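Local coordinates for protein 33 kDa chaperonin (Thermotoga maritima, PDB 1VQ0) that probably acts as a redox-regulated molecular chaperone that protects thermally unfolding and oxidatively damaged proteins from irreversible aggregation, at residues Val24-Ile28 / Val222-Phe227; His42-Ala48 / Tyr98-Val104; Val51-Ala55 / Gly146-Glu150. One frame throughout, in Å; residues are numbered along the deposited sequence.

Interaction 1 (Val24-Ile28 / Val222-Phe227); sequences VRFSI and VLERIF. With EDO (1,2-ethanediol), chain F.
Phe26 reaches from the strand into a hydrocarbon surface made by Leu223 and Phe227, one turn apart on the helix. All contacts across the pair are apolar. Phe26 CE1 lies 3.5 Å from Leu223 CD1, the side chains crossing at about a right angle. Ile28 meets the same leucine through CG2, while its CD1 runs on to Val222 CG1 at 3.7 Å; CG1 of Ile28 stands anti to the backbone N (chi1 -175°), carrying that methyl to the helix. At the other end Val24 CG1 sits at the edge of the Phe227 ring, in plane, 4.0 Å from CE1. The rings of Phe26 and Phe227 meet obliquely, centroids 5.7 Å apart and planes at 56°. Alternate side chains of a strand share one face, and Val24, Phe26 and Ile28 put only hydrocarbon on the buried side the helix covers.

Arg25 points away from the helix; its NH2 is hydrogen-bonded to Gln186 OE1 and, at 3.0 Å, to O2 of a 1,2-ethanediol probably left from crystallisation, while Trp65 makes a cation-pi contact. Strand 24-30 is hydrogen-bonded between strands 13-19 and 176-187; segment 222-227 runs roughly antiparallel to segment 24-28 (148°), and Phe227 also touches Met19 and Val185.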
ATOM      1  N   VAL A  24     -23.021  10.059  -9.214  1.00 33.40           N
ATOM      2  CA  VAL A  24     -22.122   9.400 -10.171  1.00 33.66           C
ATOM      3  C   VAL A  24     -21.276  10.473 -10.845  1.00 33.26           C
ATOM      4  O   VAL A  24     -21.753  11.554 -11.144  1.00 34.32           O
ATOM      5  CB  VAL A  24     -22.894   8.629 -11.289  1.00 34.30           C
ATOM      6  CG1 VAL A  24     -21.926   7.801 -12.227  1.00 34.72           C
ATOM      7  CG2 VAL A  24     -23.994   7.728 -10.712  1.00 35.05           C
ATOM      8  N   ARG A  25     -20.022  10.146 -11.067  1.00 32.38           N
ATOM      9  CA  ARG A  25     -19.077  10.974 -11.805  1.00 32.98           C
ATOM     10  C   ARG A  25     -18.580  10.197 -13.028  1.00 32.40           C
ATOM     11  O   ARG A  25     -18.545   8.977 -13.027  1.00 30.32           O
ATOM     12  CB  ARG A  25     -17.910  11.463 -10.902  1.00 32.09           C
ATOM     13  CG  ARG A  25     -16.877  10.424 -10.507  1.00 34.57           C
ATOM     14  CD  ARG A  25     -15.897  10.923  -9.434  1.00 31.90           C
ATOM     15  NE  ARG A  25     -14.860   9.943  -9.133  1.00 33.86           N
ATOM     16  CZ  ARG A  25     -13.973  10.042  -8.143  1.00 35.57           C
ATOM     17  NH1 ARG A  25     -14.011  11.021  -7.251  1.00 35.34           N
ATOM     18  NH2 ARG A  25     -13.029   9.148  -8.037  1.00 38.22           N
ATOM     19  N   PHE A  26     -18.271  10.930 -14.096  1.00 32.61           N
ATOM     20  CA  PHE A  26     -17.767  10.311 -15.311  1.00 31.54           C
ATOM     21  C   PHE A  26     -16.646  11.158 -15.903  1.00 32.63           C
ATOM     22  O   PHE A  26     -16.610  12.393 -15.703  1.00 33.83           O
ATOM     23  CB  PHE A  26     -18.878  10.126 -16.369  1.00 31.66           C
ATOM     24  CG  PHE A  26     -19.455  11.415 -16.876  1.00 30.84           C
ATOM     25  CD1 PHE A  26     -18.791  12.147 -17.855  1.00 30.63           C
ATOM     26  CD2 PHE A  26     -20.638  11.909 -16.349  1.00 32.12           C
ATOM     27  CE1 PHE A  26     -19.286  13.358 -18.274  1.00 31.71           C
ATOM     28  CE2 PHE A  26     -21.139  13.118 -16.757  1.00 31.01           C
ATOM     29  CZ  PHE A  26     -20.445  13.843 -17.729  1.00 26.83           C
ATOM     30  N   SER A  27     -15.857  10.484 -16.740  1.00 30.86           N
ATOM     31  CA  SER A  27     -14.606  10.910 -17.362  1.00 32.35           C
ATOM     32  C   SER A  27     -14.617  10.190 -18.698  1.00 31.32           C
ATOM     33  O   SER A  27     -14.898   8.988 -18.721  1.00 28.75           O
ATOM     34  CB  SER A  27     -13.428  10.279 -16.558  1.00 32.58           C
ATOM     35  OG  SER A  27     -12.353  11.117 -16.591  1.00 44.96           O
ATOM     36  N   ILE A  28     -14.280  10.869 -19.788  1.00 31.58           N
ATOM     37  CA  ILE A  28     -14.061  10.203 -21.091  1.00 31.50           C
ATOM     38  C   ILE A  28     -12.962  10.963 -21.845  1.00 30.93           C
ATOM     39  O   ILE A  28     -12.894  12.196 -21.831  1.00 29.45           O
ATOM     40  CB  ILE A  28     -15.373  10.116 -21.930  1.00 31.81           C
ATOM     41  CG1 ILE A  28     -15.177   9.326 -23.218  1.00 30.53           C
ATOM     42  CG2 ILE A  28     -15.882  11.531 -22.302  1.00 33.08           C
ATOM     43  CD1 ILE A  28     -16.492   8.790 -23.836  1.00 29.66           C
ATOM     44  N   VAL A 222     -21.370   8.689 -26.791  1.00 33.41           N
ATOM     45  CA  VAL A 222     -21.003   7.540 -25.943  1.00 33.77           C
ATOM     46  C   VAL A 222     -21.563   7.669 -24.503  1.00 33.07           C
ATOM     47  O   VAL A 222     -22.036   6.715 -23.923  1.00 33.81           O
ATOM     48  CB  VAL A 222     -19.472   7.357 -25.841  1.00 33.47           C
ATOM     49  CG1 VAL A 222     -19.093   6.291 -24.772  1.00 33.22           C
ATOM     50  CG2 VAL A 222     -18.878   6.946 -27.165  1.00 35.56           C
ATOM     51  N   LEU A 223     -21.473   8.852 -23.920  1.00 32.47           N
ATOM     52  CA  LEU A 223     -21.963   9.051 -22.555  1.00 31.78           C
ATOM     53  C   LEU A 223     -23.524   8.961 -22.500  1.00 32.83           C
ATOM     54  O   LEU A 223     -24.104   8.492 -21.493  1.00 31.70           O
ATOM     55  CB  LEU A 223     -21.490  10.411 -22.014  1.00 31.04           C
ATOM     56  CG  LEU A 223     -19.999  10.739 -21.862  1.00 30.01           C
ATOM     57  CD1 LEU A 223     -19.813  12.218 -21.489  1.00 29.47           C
ATOM     58  CD2 LEU A 223     -19.372   9.870 -20.850  1.00 33.15           C
ATOM     59  N   GLU A 224     -24.181   9.448 -23.566  1.00 32.74           N
ATOM     60  CA  GLU A 224     -25.652   9.352 -23.667  1.00 33.69           C
ATOM     61  C   GLU A 224     -26.096   7.901 -23.626  1.00 34.38           C
ATOM     62  O   GLU A 224     -27.013   7.543 -22.902  1.00 34.82           O
ATOM     63  CB  GLU A 224     -26.198  10.019 -24.928  1.00 32.77           C
ATOM     64  CG  GLU A 224     -27.642   9.616 -25.180  1.00 33.05           C
ATOM     65  CD  GLU A 224     -28.297  10.356 -26.312  1.00 32.95           C
ATOM     66  OE1 GLU A 224     -27.574  11.042 -27.076  1.00 34.32           O
ATOM     67  OE2 GLU A 224     -29.553  10.227 -26.386  1.00 30.19           O
ATOM     68  N   ARG A 225     -25.399   7.088 -24.401  1.00 36.84           N
ATOM     69  CA  ARG A 225     -25.564   5.638 -24.364  1.00 37.88           C
ATOM     70  C   ARG A 225     -25.372   5.016 -22.981  1.00 36.89           C
ATOM     71  O   ARG A 225     -26.197   4.192 -22.584  1.00 37.38           O
ATOM     72  CB  ARG A 225     -24.613   4.978 -25.345  1.00 39.26           C
ATOM     73  CG  ARG A 225     -24.834   5.380 -26.794  1.00 43.12           C
ATOM     74  CD  ARG A 225     -24.783   4.235 -27.730  1.00 47.45           C
ATOM     75  NE  ARG A 225     -23.805   4.442 -28.787  1.00 49.30           N
ATOM     76  CZ  ARG A 225     -23.199   3.450 -29.427  1.00 49.89           C
ATOM     77  NH1 ARG A 225     -23.465   2.176 -29.111  1.00 46.74           N
ATOM     78  NH2 ARG A 225     -22.320   3.719 -30.388  1.00 52.45           N
ATOM     79  N   ILE A 226     -24.304   5.383 -22.257  1.00 34.29           N
ATOM     80  CA  ILE A 226     -24.161   4.921 -20.864  1.00 33.49           C
ATOM     81  C   ILE A 226     -25.344   5.281 -19.909  1.00 33.82           C
ATOM     82  O   ILE A 226     -25.824   4.428 -19.148  1.00 34.60           O
ATOM     83  CB  ILE A 226     -22.844   5.415 -20.256  1.00 33.38           C
ATOM     84  CG1 ILE A 226     -21.646   4.723 -20.946  1.00 32.34           C
ATOM     85  CG2 ILE A 226     -22.808   5.102 -18.760  1.00 33.26           C
ATOM     86  CD1 ILE A 226     -20.306   5.381 -20.751  1.00 33.45           C
ATOM     87  N   PHE A 227     -25.785   6.536 -19.927  1.00 32.71           N
ATOM     88  CA  PHE A 227     -26.676   7.027 -18.888  1.00 32.98           C
ATOM     89  C   PHE A 227     -28.123   6.943 -19.253  1.00 33.24           C
ATOM     90  O   PHE A 227     -28.981   7.274 -18.428  1.00 34.22           O
ATOM     91  CB  PHE A 227     -26.292   8.457 -18.507  1.00 32.56           C
ATOM     92  CG  PHE A 227     -25.031   8.514 -17.758  1.00 33.01           C
ATOM     93  CD1 PHE A 227     -24.981   8.055 -16.445  1.00 35.40           C
ATOM     94  CD2 PHE A 227     -23.845   8.899 -18.385  1.00 32.70           C
ATOM     95  CE1 PHE A 227     -23.794   8.042 -15.753  1.00 32.79           C
ATOM     96  CE2 PHE A 227     -22.662   8.919 -17.698  1.00 31.22           C
ATOM     97  CZ  PHE A 227     -22.622   8.481 -16.380  1.00 32.88           C
TER
HETATM   98  C1  EDO F 303      -8.030   9.117  -7.144  1.00 34.69           C
HETATM   99  O1  EDO F 303      -7.752   7.867  -6.548  1.00 35.39           O
HETATM  100  C2  EDO F 303      -9.192   9.929  -6.571  1.00 36.52           C
HETATM  101  O2  EDO F 303     -10.455   9.230  -6.507  1.00 37.35           O

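Interaction 2 (His42-Ala48 / Tyr98-Val104); sequences HALSYLA and YVANPKV
His42 brings CE1 to 3.9 Å from Tyr98 CB, while its NE2 is hydrogen-bonded to Gly97 O just before the second segment. Ala43, with positive phi, is the C' residue of a Schellman motif that ends the preceding helix; its O takes a weak bond from Lys103, whose chain, bent at chi2 and chi4, brings NZ to that oxygen. Leu44 sets CD2 4.0 Å from Pro102 CB, the side chains crossing at about a right angle.

Ser45 is the hub. Its N donates to Pro102 O at 3.0 Å, almost straight at 171° and meeting the oxygen almost head-on. Its OG, placed between backbone N and carbonyl carbon (chi1 69°), accepts from Ala48 N at 3.1 Å and donates to Val104 O at 2.7 Å, in the carbonyl plane. Ser45 is thus the N-cap residue of helix 46-62, tying the helix start to the type I turn Asn101-Val104 that follows strand 94-99. A small hydroxyl residue suits a place where one atom must both cap and donate.

Leu47 N gives its hydrogen to a water 2.8 Å away, which reaches Val104 O weakly, and Leu47 CD2 packs on Val104 CG1 at 3.9 Å. Ala48, with only a methyl, lets CB approach within 3.4 Å of Pro102 O.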
ATOM      1  N   HIS A  42       9.883   6.596 -26.080  1.00 31.19           N
ATOM      2  CA  HIS A  42      10.379   5.310 -25.582  1.00 29.90           C
ATOM      3  C   HIS A  42      10.641   4.262 -26.639  1.00 30.25           C
ATOM      4  O   HIS A  42      11.066   3.189 -26.292  1.00 30.65           O
ATOM      5  CB  HIS A  42       9.351   4.727 -24.618  1.00 29.00           C
ATOM      6  CG  HIS A  42       9.221   5.485 -23.338  1.00 27.68           C
ATOM      7  ND1 HIS A  42      10.274   5.653 -22.456  1.00 26.49           N
ATOM      8  CD2 HIS A  42       8.139   6.072 -22.763  1.00 32.66           C
ATOM      9  CE1 HIS A  42       9.834   6.305 -21.390  1.00 28.08           C
ATOM     10  NE2 HIS A  42       8.545   6.576 -21.550  1.00 31.07           N
ATOM     11  N   ALA A  43      10.354   4.563 -27.902  1.00 30.20           N
ATOM     12  CA  ALA A  43      10.517   3.612 -28.992  1.00 30.14           C
ATOM     13  C   ALA A  43       9.845   2.281 -28.637  1.00 30.15           C
ATOM     14  O   ALA A  43      10.452   1.197 -28.743  1.00 29.98           O
ATOM     15  CB  ALA A  43      12.021   3.424 -29.348  1.00 28.96           C
ATOM     16  N   LEU A  44       8.582   2.389 -28.216  1.00 30.12           N
ATOM     17  CA  LEU A  44       7.786   1.238 -27.784  1.00 30.41           C
ATOM     18  C   LEU A  44       7.469   0.300 -28.934  1.00 30.56           C
ATOM     19  O   LEU A  44       7.172   0.718 -30.024  1.00 33.00           O
ATOM     20  CB  LEU A  44       6.458   1.694 -27.137  1.00 31.47           C
ATOM     21  CG  LEU A  44       6.530   2.602 -25.896  1.00 30.18           C
ATOM     22  CD1 LEU A  44       5.183   2.898 -25.434  1.00 32.44           C
ATOM     23  CD2 LEU A  44       7.352   1.991 -24.745  1.00 27.90           C
ATOM     24  N   SER A  45       7.494  -0.990 -28.653  1.00 30.15           N
ATOM     25  CA  SER A  45       6.955  -2.000 -29.540  1.00 28.17           C
ATOM     26  C   SER A  45       5.449  -1.822 -29.615  1.00 28.51           C
ATOM     27  O   SER A  45       4.847  -1.081 -28.813  1.00 28.12           O
ATOM     28  CB  SER A  45       7.279  -3.372 -28.953  1.00 28.14           C
ATOM     29  OG  SER A  45       6.529  -3.608 -27.738  1.00 27.47           O
ATOM     30  N   TYR A  46       4.811  -2.517 -30.542  1.00 29.06           N
ATOM     31  CA  TYR A  46       3.346  -2.490 -30.619  1.00 29.51           C
ATOM     32  C   TYR A  46       2.701  -2.938 -29.293  1.00 30.15           C
ATOM     33  O   TYR A  46       1.845  -2.293 -28.742  1.00 29.79           O
ATOM     34  CB  TYR A  46       2.832  -3.338 -31.785  1.00 30.21           C
ATOM     35  CG  TYR A  46       3.239  -2.834 -33.148  1.00 26.93           C
ATOM     36  CD1 TYR A  46       2.909  -1.550 -33.551  1.00 28.62           C
ATOM     37  CD2 TYR A  46       3.975  -3.636 -34.031  1.00 32.15           C
ATOM     38  CE1 TYR A  46       3.269  -1.064 -34.778  1.00 27.49           C
ATOM     39  CE2 TYR A  46       4.335  -3.175 -35.286  1.00 29.57           C
ATOM     40  CZ  TYR A  46       3.988  -1.876 -35.653  1.00 34.43           C
ATOM     41  OH  TYR A  46       4.333  -1.342 -36.884  1.00 36.04           O
ATOM     42  N   LEU A  47       3.160  -4.049 -28.763  1.00 31.03           N
ATOM     43  CA  LEU A  47       2.557  -4.539 -27.561  1.00 31.98           C
ATOM     44  C   LEU A  47       2.742  -3.567 -26.357  1.00 31.75           C
ATOM     45  O   LEU A  47       1.840  -3.352 -25.593  1.00 31.71           O
ATOM     46  CB  LEU A  47       3.124  -5.936 -27.263  1.00 32.09           C
ATOM     47  CG  LEU A  47       2.760  -6.541 -25.926  1.00 31.76           C
ATOM     48  CD1 LEU A  47       1.220  -6.703 -25.809  1.00 28.07           C
ATOM     49  CD2 LEU A  47       3.510  -7.854 -25.737  1.00 30.11           C
ATOM     50  N   ALA A  48       3.954  -3.019 -26.207  1.00 31.38           N
ATOM     51  CA  ALA A  48       4.286  -2.115 -25.118  1.00 29.23           C
ATOM     52  C   ALA A  48       3.546  -0.796 -25.281  1.00 30.24           C
ATOM     53  O   ALA A  48       3.182  -0.179 -24.297  1.00 31.80           O
ATOM     54  CB  ALA A  48       5.766  -1.857 -25.086  1.00 27.18           C
ATOM     55  N   TYR A  98       6.146   4.764 -18.303  1.00 31.15           N
ATOM     56  CA  TYR A  98       7.222   3.906 -18.820  1.00 31.35           C
ATOM     57  C   TYR A  98       6.912   2.425 -18.499  1.00 32.34           C
ATOM     58  O   TYR A  98       6.061   2.121 -17.640  1.00 32.28           O
ATOM     59  CB  TYR A  98       8.576   4.309 -18.247  1.00 31.54           C
ATOM     60  CG  TYR A  98       8.768   4.089 -16.728  1.00 32.50           C
ATOM     61  CD1 TYR A  98       8.454   5.073 -15.818  1.00 31.05           C
ATOM     62  CD2 TYR A  98       9.332   2.894 -16.229  1.00 35.82           C
ATOM     63  CE1 TYR A  98       8.628   4.874 -14.422  1.00 33.50           C
ATOM     64  CE2 TYR A  98       9.512   2.678 -14.839  1.00 34.89           C
ATOM     65  CZ  TYR A  98       9.137   3.684 -13.946  1.00 33.62           C
ATOM     66  OH  TYR A  98       9.345   3.538 -12.582  1.00 35.85           O
ATOM     67  N   VAL A  99       7.596   1.526 -19.208  1.00 30.96           N
ATOM     68  CA  VAL A  99       7.507   0.098 -18.946  1.00 30.52           C
ATOM     69  C   VAL A  99       8.908  -0.394 -18.760  1.00 31.75           C
ATOM     70  O   VAL A  99       9.848   0.225 -19.258  1.00 31.89           O
ATOM     71  CB  VAL A  99       6.844  -0.712 -20.052  1.00 30.30           C
ATOM     72  CG1 VAL A  99       5.438  -0.280 -20.276  1.00 29.01           C
ATOM     73  CG2 VAL A  99       7.623  -0.633 -21.374  1.00 26.18           C
ATOM     74  N   ALA A 100       9.063  -1.509 -18.039  1.00 32.24           N
ATOM     75  CA  ALA A 100      10.403  -2.040 -17.783  1.00 33.07           C
ATOM     76  C   ALA A 100      11.031  -2.606 -19.059  1.00 33.37           C
ATOM     77  O   ALA A 100      12.241  -2.446 -19.267  1.00 33.61           O
ATOM     78  CB  ALA A 100      10.371  -3.083 -16.673  1.00 34.59           C
ATOM     79  N   ASN A 101      10.188  -3.166 -19.943  1.00 32.51           N
ATOM     80  CA  ASN A 101      10.622  -3.788 -21.177  1.00 32.84           C
ATOM     81  C   ASN A 101       9.922  -3.223 -22.401  1.00 31.89           C
ATOM     82  O   ASN A 101       8.957  -3.790 -22.867  1.00 29.93           O
ATOM     83  CB  ASN A 101      10.484  -5.330 -21.113  1.00 34.36           C
ATOM     84  CG  ASN A 101      10.942  -6.044 -22.440  1.00 39.42           C
ATOM     85  OD1 ASN A 101      11.616  -5.444 -23.293  1.00 43.89           O
ATOM     86  ND2 ASN A 101      10.561  -7.321 -22.599  1.00 42.69           N
ATOM     87  N   PRO A 102      10.426  -2.096 -22.911  1.00 31.74           N
ATOM     88  CA  PRO A 102       9.810  -1.404 -24.036  1.00 32.36           C
ATOM     89  C   PRO A 102       9.738  -2.186 -25.354  1.00 31.44           C
ATOM     90  O   PRO A 102       8.964  -1.817 -26.218  1.00 31.61           O
ATOM     91  CB  PRO A 102      10.703  -0.135 -24.238  1.00 32.98           C
ATOM     92  CG  PRO A 102      11.901  -0.281 -23.418  1.00 32.07           C
ATOM     93  CD  PRO A 102      11.633  -1.402 -22.423  1.00 31.79           C
ATOM     94  N   LYS A 103      10.568  -3.216 -25.513  1.00 30.62           N
ATOM     95  CA  LYS A 103      10.648  -4.007 -26.759  1.00 31.26           C
ATOM     96  C   LYS A 103       9.863  -5.333 -26.682  1.00 31.69           C
ATOM     97  O   LYS A 103       9.971  -6.165 -27.562  1.00 32.73           O
ATOM     98  CB  LYS A 103      12.125  -4.312 -27.079  1.00 30.95           C
ATOM     99  CG  LYS A 103      12.932  -3.178 -27.658  1.00 33.83           C
ATOM    100  CD  LYS A 103      12.247  -1.812 -27.728  1.00 40.71           C
ATOM    101  CE  LYS A 103      13.133  -0.719 -28.426  1.00 43.14           C
ATOM    102  NZ  LYS A 103      12.844  -0.628 -29.869  1.00 41.77           N
ATOM    103  N   VAL A 104       9.104  -5.531 -25.618  1.00 31.93           N
ATOM    104  CA  VAL A 104       8.399  -6.785 -25.414  1.00 32.30           C
ATOM    105  C   VAL A 104       7.497  -7.130 -26.620  1.00 31.84           C
ATOM    106  O   VAL A 104       6.802  -6.256 -27.175  1.00 30.52           O
ATOM    107  CB  VAL A 104       7.531  -6.721 -24.118  1.00 32.06           C
ATOM    108  CG1 VAL A 104       6.405  -5.729 -24.269  1.00 32.30           C
ATOM    109  CG2 VAL A 104       6.987  -8.117 -23.787  1.00 34.49           C
TER
HETATM  110  O   HOH W   1       4.871  -5.955 -29.992  1.00 36.38           O

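Interaction 3 (Val51-Ala55 / Gly146-Glu150); sequences VLGRA and GEIAE
Arg54 and Glu147 lie side by side and point the same way, their guanidinium and carboxylate planes turned 39° apart. The arginine chain is extended from CG to NE, whereas the glutamate bends at chi2 (-65°), folding its carboxylate round so that NH1 meets both side chain and backbone of one residue. Glu147 OE1 receives Arg54 NH1 at 2.9 Å on its anti side, well out of the carboxylate plane but in the guanidinium plane; this is the salt bridge. The second bond, Arg54 NH1 to Glu147 O, is also 2.9 Å, with the donor tilted 17° from the carbonyl plane. A water accepts from Arg54 NH2 at 3.0 Å and donates to Glu147 OE1 at 3.1 Å.

Next to this polar link Ile148, the N-cap residue of helix 149-160, points toward helix 46-62. Ile148 CD1 lies 3.3 Å from Val51 O, and the Ile148 and Val51 side chains cross at about a right angle. Small Ala55 leaves the isoleucine room, with Ile148 CG2 4.0 Å from Ala55 CA. Two acceptors on NH1, near the guanidinium plane, and a water on NH2 should limit the group's rotation, and the nearby positive charge would probably favour the ionised carboxylate of Glu147.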
ATOM      1  N   VAL A  51       0.040  -1.706 -23.818  1.00 34.66           N
ATOM      2  CA  VAL A  51       0.085  -1.898 -22.367  1.00 33.36           C
ATOM      3  C   VAL A  51       0.253  -0.558 -21.630  1.00 33.01           C
ATOM      4  O   VAL A  51      -0.533  -0.209 -20.754  1.00 33.84           O
ATOM      5  CB  VAL A  51       1.244  -2.856 -21.953  1.00 32.76           C
ATOM      6  CG1 VAL A  51       1.273  -3.036 -20.422  1.00 31.53           C
ATOM      7  CG2 VAL A  51       1.073  -4.217 -22.579  1.00 30.68           C
ATOM      8  N   LEU A  52       1.297   0.175 -21.989  1.00 32.80           N
ATOM      9  CA  LEU A  52       1.501   1.517 -21.467  1.00 32.07           C
ATOM     10  C   LEU A  52       0.352   2.490 -21.792  1.00 32.64           C
ATOM     11  O   LEU A  52      -0.023   3.274 -20.957  1.00 33.62           O
ATOM     12  CB  LEU A  52       2.839   2.075 -21.895  1.00 31.82           C
ATOM     13  CG  LEU A  52       3.266   3.436 -21.279  1.00 31.35           C
ATOM     14  CD1 LEU A  52       3.128   3.462 -19.754  1.00 29.29           C
ATOM     15  CD2 LEU A  52       4.676   3.849 -21.649  1.00 27.96           C
ATOM     16  N   GLY A  53      -0.170   2.431 -23.015  1.00 32.36           N
ATOM     17  CA  GLY A  53      -1.257   3.291 -23.433  1.00 31.00           C
ATOM     18  C   GLY A  53      -2.485   3.109 -22.548  1.00 31.62           C
ATOM     19  O   GLY A  53      -3.101   4.065 -22.105  1.00 33.63           O
ATOM     20  N   ARG A  54      -2.828   1.877 -22.258  1.00 30.83           N
ATOM     21  CA  ARG A  54      -3.967   1.626 -21.439  1.00 31.57           C
ATOM     22  C   ARG A  54      -3.785   2.196 -20.042  1.00 32.50           C
ATOM     23  O   ARG A  54      -4.748   2.743 -19.451  1.00 32.97           O
ATOM     24  CB  ARG A  54      -4.223   0.154 -21.299  1.00 32.18           C
ATOM     25  CG  ARG A  54      -4.865  -0.545 -22.528  1.00 35.76           C
ATOM     26  CD  ARG A  54      -5.457  -1.924 -22.142  1.00 33.98           C
ATOM     27  NE  ARG A  54      -5.734  -2.735 -23.315  1.00 37.33           N
ATOM     28  CZ  ARG A  54      -6.131  -4.007 -23.272  1.00 37.73           C
ATOM     29  NH1 ARG A  54      -6.300  -4.608 -22.115  1.00 39.68           N
ATOM     30  NH2 ARG A  54      -6.346  -4.684 -24.385  1.00 29.19           N
ATOM     31  N   ALA A  55      -2.554   2.067 -19.545  1.00 32.03           N
ATOM     32  CA  ALA A  55      -2.192   2.542 -18.241  1.00 31.96           C
ATOM     33  C   ALA A  55      -2.226   4.095 -18.170  1.00 33.08           C
ATOM     34  O   ALA A  55      -2.824   4.636 -17.219  1.00 31.51           O
ATOM     35  CB  ALA A  55      -0.865   2.007 -17.818  1.00 31.39           C
ATOM     36  N   GLY A 146      -5.405  -8.427 -15.369  1.00 36.07           N
ATOM     37  CA  GLY A 146      -4.181  -8.003 -16.101  1.00 36.08           C
ATOM     38  C   GLY A 146      -4.424  -7.272 -17.416  1.00 35.59           C
ATOM     39  O   GLY A 146      -3.479  -7.030 -18.132  1.00 36.20           O
ATOM     40  N   GLU A 147      -5.690  -6.914 -17.700  1.00 34.36           N
ATOM     41  CA  GLU A 147      -6.104  -6.096 -18.806  1.00 35.69           C
ATOM     42  C   GLU A 147      -6.049  -4.615 -18.468  1.00 35.51           C
ATOM     43  O   GLU A 147      -6.343  -3.802 -19.326  1.00 35.87           O
ATOM     44  CB  GLU A 147      -7.599  -6.385 -19.128  1.00 37.53           C
ATOM     45  CG  GLU A 147      -7.921  -7.814 -19.531  1.00 42.43           C
ATOM     46  CD  GLU A 147      -7.274  -8.217 -20.825  1.00 46.36           C
ATOM     47  OE1 GLU A 147      -7.159  -7.351 -21.711  1.00 49.00           O
ATOM     48  OE2 GLU A 147      -6.880  -9.392 -20.951  1.00 48.92           O
ATOM     49  N   ILE A 148      -5.787  -4.277 -17.200  1.00 35.12           N
ATOM     50  CA  ILE A 148      -5.664  -2.881 -16.695  1.00 34.37           C
ATOM     51  C   ILE A 148      -7.004  -2.200 -16.322  1.00 35.00           C
ATOM     52  O   ILE A 148      -7.164  -1.758 -15.193  1.00 34.68           O
ATOM     53  CB  ILE A 148      -4.714  -1.984 -17.621  1.00 35.35           C
ATOM     54  CG1 ILE A 148      -3.352  -2.688 -17.731  1.00 34.47           C
ATOM     55  CG2 ILE A 148      -4.446  -0.552 -17.004  1.00 31.87           C
ATOM     56  CD1 ILE A 148      -2.374  -2.070 -18.674  1.00 35.44           C
ATOM     57  N   ALA A 149      -7.954  -2.113 -17.255  1.00 33.79           N
ATOM     58  CA  ALA A 149      -9.235  -1.459 -16.979  1.00 34.14           C
ATOM     59  C   ALA A 149      -9.818  -2.056 -15.718  1.00 33.61           C
ATOM     60  O   ALA A 149     -10.018  -1.362 -14.704  1.00 34.31           O
ATOM     61  CB  ALA A 149     -10.251  -1.584 -18.170  1.00 32.54           C
ATOM     62  N   GLU A 150     -10.009  -3.357 -15.776  1.00 33.91           N
ATOM     63  CA  GLU A 150     -10.726  -4.065 -14.694  1.00 35.85           C
ATOM     64  C   GLU A 150      -9.956  -4.088 -13.374  1.00 32.96           C
ATOM     65  O   GLU A 150     -10.555  -4.100 -12.317  1.00 33.11           O
ATOM     66  CB  GLU A 150     -11.055  -5.511 -15.100  1.00 35.77           C
ATOM     67  CG  GLU A 150     -12.148  -6.096 -14.241  1.00 45.48           C
ATOM     68  CD  GLU A 150     -12.459  -7.548 -14.548  1.00 50.61           C
ATOM     69  OE1 GLU A 150     -11.805  -8.082 -15.463  1.00 53.40           O
ATOM     70  OE2 GLU A 150     -13.337  -8.121 -13.830  1.00 53.20           O
TER
HETATM   71  O   HOH W   2      -6.058  -7.655 -24.636  1.00 31.74           O

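Overall arrangement
Helix 46-62 joins two of the three contacts. Interaction 2 holds its N-terminal end and interaction 3 its middle; their centres are 13 Å apart, and Leu52 of segment 51-55 packs against interaction 2, its CD2 3.9 Å from Leu44 CD1 and its CB 3.9 Å from Val99 CG1. Interaction 1 stands apart, with its centre 31 Å from that of interaction 2 and 20 Å from that of interaction 3. Interactions 1 and 2 both reach the same large mixed sheet, on opposite sides of the chain's centre. Interaction 2 is also near the zinc site of Cys243, Cys245, Cys275 and Cys278: the His42 side chain is about 8 Å from the zinc ion.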